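Local coordinates for protein eukaryotic peptide chain release factor GTP-binding subunit (Schizosaccharomyces pombe, PDB 1R5B) that is the GTP-binding subunit of a eukaryotic peptide chain release factor, a translational GTPase related to elongation factor Tu, at residues M38-G50 with F116-A128. Residues are numbered along the deposited sequence; the frame is centred on the assembly and turned at random.
Sequences MYGKEHVNIVFIG and FETEHRRFSLLDA
Phe116 brings its ring obliquely to CG2 of Ile46, where Phe123 also packs. At Glu117 the carboxylate joins a salt-bridge network: OE1 pairs with Lys41, and OE2 takes both NE and NH2 of Arg122. Lys41 crosses Glu117 at about a right angle and reaches into the turn. Its NZ donates to Thr118 O at 2.7 Å and to Glu119 O, which it meets from above the carbonyl plane. His120 O then accepts from Glu42 N and starts the parallel ladder.

Arg121 runs alongside Glu42, both pointing the same way. Arg121 NE donates to Glu42 OE1 at 3.1 Å, from above the carboxylate plane. The two charged planes stand 76° apart, and a water bridges OE1 to Arg121 NH2. Glu42 OE2 turns to Lys269, while Arg121 NH1 bonds Leu260 O and Met263 O. Glu42 has CG anti to its backbone N (chi1 177°), which sets its extended chain beside the arginine.

The ladder continues with Arg122 N to Glu42 O and Val44 N to Arg122 O. Arg122 CD lies over one face of the His43 ring. Phe123 lies side by side with Val44, CD2 to CG1 3.8 Å. Ser124 N donates to Val44 O, and Ser124 O accepts from Ile46 N. Leu125 CD2 comes obliquely to Phe48 CE1 at 3.4 Å. Leu126 N closes the ladder on Ile46 O, and its side chain crosses Asn45. Ala128 CA meets Val47 CG2 at 3.7 Å.

Strand 42-50 runs into Gly50, which probably opens the P-loop of this GTP-binding domain. It lies between strands 121-125 and 147-153, parallel to both, with strand 115-117 antiparallel to 121-125 at the sheet edge. Helix 56-66 packs on Phe48 and Phe116; helix 256-262 packs on Ile46, Phe116 and Phe123.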
loop_
_atom_site.group_PDB
_atom_site.type_symbol
_atom_site.label_atom_id
_atom_site.label_comp_id
_atom_site.label_asym_id
_atom_site.label_seq_id
_atom_site.Cartn_x
_atom_site.Cartn_y
_atom_site.Cartn_z
ATOM N N MET A 38 -15.945 5.132 -4.934
ATOM C CA MET A 38 -16.218 4.284 -3.764
ATOM C C MET A 38 -14.864 3.926 -3.109
ATOM O O MET A 38 -14.501 4.476 -2.068
ATOM C CB MET A 38 -17.015 3.026 -4.176
ATOM C CG MET A 38 -17.049 1.869 -3.140
ATOM S SD MET A 38 -18.295 2.058 -1.843
ATOM C CE MET A 38 -19.788 1.904 -2.764
ATOM N N TYR A 39 -14.116 3.029 -3.738
ATOM C CA TYR A 39 -12.807 2.629 -3.241
ATOM C C TYR A 39 -11.747 3.670 -3.661
ATOM O O TYR A 39 -11.188 3.605 -4.763
ATOM C CB TYR A 39 -12.448 1.222 -3.753
ATOM C CG TYR A 39 -13.550 0.160 -3.634
ATOM C CD1 TYR A 39 -14.015 -0.527 -4.765
ATOM C CD2 TYR A 39 -14.113 -0.177 -2.397
ATOM C CE1 TYR A 39 -15.009 -1.518 -4.670
ATOM C CE2 TYR A 39 -15.121 -1.160 -2.300
ATOM C CZ TYR A 39 -15.553 -1.826 -3.443
ATOM O OH TYR A 39 -16.514 -2.806 -3.363
ATOM N N GLY A 40 -11.488 4.640 -2.784
ATOM C CA GLY A 40 -10.536 5.704 -3.069
ATOM C C GLY A 40 -9.087 5.233 -3.035
ATOM O O GLY A 40 -8.788 4.169 -2.463
ATOM N N LYS A 41 -8.202 6.022 -3.655
ATOM C CA LYS A 41 -6.754 5.768 -3.651
ATOM C C LYS A 41 -6.132 5.678 -2.251
ATOM O O LYS A 41 -6.523 6.399 -1.337
ATOM C CB LYS A 41 -6.026 6.862 -4.439
ATOM C CG LYS A 41 -6.289 6.824 -5.934
ATOM C CD LYS A 41 -5.803 8.086 -6.627
ATOM C CE LYS A 41 -6.352 8.192 -8.046
ATOM N NZ LYS A 41 -5.290 8.115 -9.054
ATOM N N GLU A 42 -5.146 4.797 -2.098
ATOM C CA GLU A 42 -4.480 4.572 -0.812
ATOM C C GLU A 42 -3.601 5.760 -0.421
ATOM O O GLU A 42 -2.764 6.177 -1.196
ATOM C CB GLU A 42 -3.634 3.292 -0.881
ATOM C CG GLU A 42 -2.819 2.974 0.375
ATOM C CD GLU A 42 -1.846 1.809 0.186
ATOM O OE1 GLU A 42 -1.653 1.348 -0.960
ATOM O OE2 GLU A 42 -1.263 1.351 1.196
ATOM N N HIS A 43 -3.778 6.280 0.787
ATOM C CA HIS A 43 -2.967 7.385 1.275
ATOM C C HIS A 43 -1.635 6.866 1.746
ATOM O O HIS A 43 -1.584 5.906 2.514
ATOM C CB HIS A 43 -3.622 8.091 2.452
ATOM C CG HIS A 43 -4.826 8.898 2.083
ATOM N ND1 HIS A 43 -5.788 8.445 1.204
ATOM C CD2 HIS A 43 -5.238 10.121 2.498
ATOM C CE1 HIS A 43 -6.735 9.358 1.088
ATOM N NE2 HIS A 43 -6.424 10.384 1.860
ATOM N N VAL A 44 -0.576 7.543 1.321
ATOM C CA VAL A 44 0.806 7.206 1.653
ATOM C C VAL A 44 1.559 8.480 2.027
ATOM O O VAL A 44 1.291 9.540 1.470
ATOM C CB VAL A 44 1.491 6.547 0.440
ATOM C CG1 VAL A 44 2.907 6.167 0.747
ATOM C CG2 VAL A 44 0.706 5.325 0.022
ATOM N N ASN A 45 2.470 8.379 2.989
ATOM C CA ASN A 45 3.332 9.490 3.381
ATOM C C ASN A 45 4.718 9.269 2.824
ATOM O O ASN A 45 5.307 8.194 2.998
ATOM C CB ASN A 45 3.442 9.583 4.904
ATOM C CG ASN A 45 2.152 10.046 5.570
ATOM O OD1 ASN A 45 1.938 9.792 6.750
ATOM N ND2 ASN A 45 1.307 10.728 4.828
ATOM N N ILE A 46 5.247 10.279 2.158
ATOM C CA ILE A 46 6.556 10.191 1.517
ATOM C C ILE A 46 7.398 11.384 1.911
ATOM O O ILE A 46 6.901 12.507 2.006
ATOM C CB ILE A 46 6.408 10.081 -0.014
ATOM C CG1 ILE A 46 7.756 9.790 -0.669
ATOM C CG2 ILE A 46 5.791 11.332 -0.601
ATOM C CD1 ILE A 46 7.629 9.281 -2.086
ATOM N N VAL A 47 8.670 11.137 2.169
ATOM C CA VAL A 47 9.591 12.201 2.522
ATOM C C VAL A 47 10.805 12.117 1.613
ATOM O O VAL A 47 11.282 11.030 1.317
ATOM C CB VAL A 47 10.000 12.136 4.001
ATOM C CG1 VAL A 47 10.779 10.850 4.330
ATOM C CG2 VAL A 47 10.804 13.354 4.376
ATOM N N PHE A 48 11.273 13.274 1.158
ATOM C CA PHE A 48 12.442 13.377 0.294
ATOM C C PHE A 48 13.609 13.956 1.088
ATOM O O PHE A 48 13.447 14.909 1.845
ATOM C CB PHE A 48 12.135 14.263 -0.915
ATOM C CG PHE A 48 11.261 13.605 -1.928
ATOM C CD1 PHE A 48 9.916 13.454 -1.696
ATOM C CD2 PHE A 48 11.786 13.114 -3.104
ATOM C CE1 PHE A 48 9.106 12.834 -2.627
ATOM C CE2 PHE A 48 10.975 12.495 -4.038
ATOM C CZ PHE A 48 9.637 12.357 -3.797
ATOM N N ILE A 49 14.778 13.353 0.901
ATOM C CA ILE A 49 15.994 13.702 1.633
ATOM C C ILE A 49 17.142 13.921 0.649
ATOM O O ILE A 49 17.223 13.266 -0.381
ATOM C CB ILE A 49 16.355 12.568 2.617
ATOM C CG1 ILE A 49 15.201 12.322 3.591
ATOM C CG2 ILE A 49 17.633 12.891 3.384
ATOM C CD1 ILE A 49 15.479 11.238 4.603
ATOM N N GLY A 50 18.043 14.834 0.985
ATOM C CA GLY A 50 19.173 15.135 0.120
ATOM C C GLY A 50 19.614 16.568 0.237
ATOM O O GLY A 50 19.053 17.340 1.014
ATOM N N PHE A 116 0.551 14.344 -4.215
ATOM C CA PHE A 116 0.430 13.976 -5.617
ATOM C C PHE A 116 -0.101 12.556 -5.771
ATOM O O PHE A 116 -0.090 11.786 -4.828
ATOM C CB PHE A 116 1.772 14.116 -6.318
ATOM C CG PHE A 116 2.831 13.173 -5.821
ATOM C CD1 PHE A 116 3.045 11.956 -6.454
ATOM C CD2 PHE A 116 3.619 13.506 -4.738
ATOM C CE1 PHE A 116 4.024 11.087 -6.020
ATOM C CE2 PHE A 116 4.604 12.634 -4.289
ATOM C CZ PHE A 116 4.806 11.419 -4.936
ATOM N N GLU A 117 -0.557 12.206 -6.968
ATOM C CA GLU A 117 -1.200 10.913 -7.179
ATOM C C GLU A 117 -0.604 10.113 -8.312
ATOM O O GLU A 117 -0.121 10.655 -9.295
ATOM C CB GLU A 117 -2.696 11.076 -7.451
ATOM C CG GLU A 117 -3.451 11.843 -6.383
ATOM C CD GLU A 117 -4.952 11.614 -6.460
ATOM O OE1 GLU A 117 -5.420 11.090 -7.489
ATOM O OE2 GLU A 117 -5.663 11.953 -5.494
ATOM N N THR A 118 -0.640 8.804 -8.122
ATOM C CA THR A 118 -0.426 7.807 -9.153
ATOM C C THR A 118 -1.749 7.059 -9.293
ATOM O O THR A 118 -2.736 7.442 -8.661
ATOM C CB THR A 118 0.677 6.850 -8.703
ATOM O OG1 THR A 118 0.327 6.243 -7.436
ATOM C CG2 THR A 118 1.975 7.620 -8.449
ATOM N N GLU A 119 -1.770 5.981 -10.080
ATOM C CA GLU A 119 -3.023 5.289 -10.391
ATOM C C GLU A 119 -3.694 4.774 -9.119
ATOM O O GLU A 119 -4.893 4.947 -8.944
ATOM C CB GLU A 119 -2.784 4.139 -11.378
ATOM C CG GLU A 119 -4.048 3.535 -11.988
ATOM C CD GLU A 119 -3.812 2.206 -12.709
ATOM O OE1 GLU A 119 -4.795 1.587 -13.192
ATOM O OE2 GLU A 119 -2.642 1.774 -12.807
ATOM N N HIS A 120 -2.917 4.174 -8.215
ATOM C CA HIS A 120 -3.483 3.538 -7.029
ATOM C C HIS A 120 -3.292 4.303 -5.721
ATOM O O HIS A 120 -3.895 3.930 -4.720
ATOM C CB HIS A 120 -2.897 2.137 -6.862
ATOM C CG HIS A 120 -3.064 1.264 -8.065
ATOM N ND1 HIS A 120 -4.295 0.795 -8.481
ATOM C CD2 HIS A 120 -2.157 0.756 -8.931
ATOM C CE1 HIS A 120 -4.135 0.048 -9.560
ATOM N NE2 HIS A 120 -2.847 0.002 -9.849
ATOM N N ARG A 121 -2.464 5.349 -5.705
ATOM C CA ARG A 121 -2.077 5.973 -4.432
ATOM C C ARG A 121 -2.078 7.495 -4.414
ATOM O O ARG A 121 -1.836 8.138 -5.434
ATOM C CB ARG A 121 -0.683 5.500 -4.029
ATOM C CG ARG A 121 -0.640 4.069 -3.556
ATOM C CD ARG A 121 0.768 3.520 -3.306
ATOM N NE ARG A 121 0.694 2.181 -2.748
ATOM C CZ ARG A 121 1.716 1.347 -2.613
ATOM N NH1 ARG A 121 2.948 1.687 -2.982
ATOM N NH2 ARG A 121 1.489 0.155 -2.089
ATOM N N ARG A 122 -2.332 8.061 -3.231
ATOM C CA ARG A 122 -2.117 9.489 -2.975
ATOM C C ARG A 122 -0.981 9.714 -1.989
ATOM O O ARG A 122 -1.107 9.347 -0.815
ATOM C CB ARG A 122 -3.366 10.140 -2.393
ATOM C CG ARG A 122 -3.115 11.590 -1.961
ATOM C CD ARG A 122 -4.305 12.294 -1.396
ATOM N NE ARG A 122 -5.340 12.465 -2.405
ATOM C CZ ARG A 122 -6.419 13.222 -2.237
ATOM N NH1 ARG A 122 -6.612 13.888 -1.096
ATOM N NH2 ARG A 122 -7.314 13.321 -3.214
ATOM N N PHE A 123 0.083 10.373 -2.446
ATOM C CA PHE A 123 1.276 10.588 -1.635
ATOM C C PHE A 123 1.308 11.974 -1.016
ATOM O O PHE A 123 1.450 12.971 -1.715
ATOM C CB PHE A 123 2.526 10.392 -2.473
ATOM C CG PHE A 123 2.628 9.039 -3.080
ATOM C CD1 PHE A 123 1.985 8.754 -4.264
ATOM C CD2 PHE A 123 3.363 8.051 -2.473
ATOM C CE1 PHE A 123 2.073 7.519 -4.824
ATOM C CE2 PHE A 123 3.454 6.801 -3.038
ATOM C CZ PHE A 123 2.803 6.535 -4.216
ATOM N N SER A 124 1.191 12.028 0.300
ATOM C CA SER A 124 1.346 13.265 1.043
ATOM C C SER A 124 2.832 13.533 1.298
ATOM O O SER A 124 3.522 12.699 1.879
ATOM C CB SER A 124 0.567 13.153 2.355
ATOM O OG SER A 124 0.887 14.206 3.234
ATOM N N LEU A 125 3.331 14.687 0.855
ATOM C CA LEU A 125 4.752 15.029 1.044
ATOM C C LEU A 125 5.022 15.608 2.428
ATOM O O LEU A 125 4.517 16.667 2.753
ATOM C CB LEU A 125 5.219 16.039 -0.004
ATOM C CG LEU A 125 5.269 15.582 -1.465
ATOM C CD1 LEU A 125 4.941 16.739 -2.379
ATOM C CD2 LEU A 125 6.627 15.028 -1.827
ATOM N N LEU A 126 5.821 14.907 3.232
ATOM C CA LEU A 126 6.214 15.380 4.563
ATOM C C LEU A 126 7.446 16.290 4.496
ATOM O O LEU A 126 8.163 16.312 3.494
ATOM C CB LEU A 126 6.525 14.189 5.484
ATOM C CG LEU A 126 5.535 13.021 5.616
ATOM C CD1 LEU A 126 5.899 12.139 6.796
ATOM C CD2 LEU A 126 4.105 13.497 5.761
ATOM N N ASP A 127 7.704 17.020 5.579
ATOM C CA ASP A 127 8.908 17.857 5.691
ATOM C C ASP A 127 10.093 17.056 6.226
ATOM O O ASP A 127 9.949 16.297 7.184
ATOM C CB ASP A 127 8.635 19.066 6.588
ATOM C CG ASP A 127 7.479 19.917 6.077
ATOM O OD1 ASP A 127 7.300 19.978 4.838
ATOM O OD2 ASP A 127 6.685 20.535 6.832
ATOM N N ALA A 128 11.268 17.280 5.626
ATOM C CA ALA A 128 12.430 16.375 5.739
ATOM C C ALA A 128 12.998 16.069 7.138
ATOM O O ALA A 128 13.202 14.890 7.453
ATOM C CB ALA A 128 13.565 16.841 4.796
HETATM O O HOH W 1 -0.844 -1.342 -0.916
#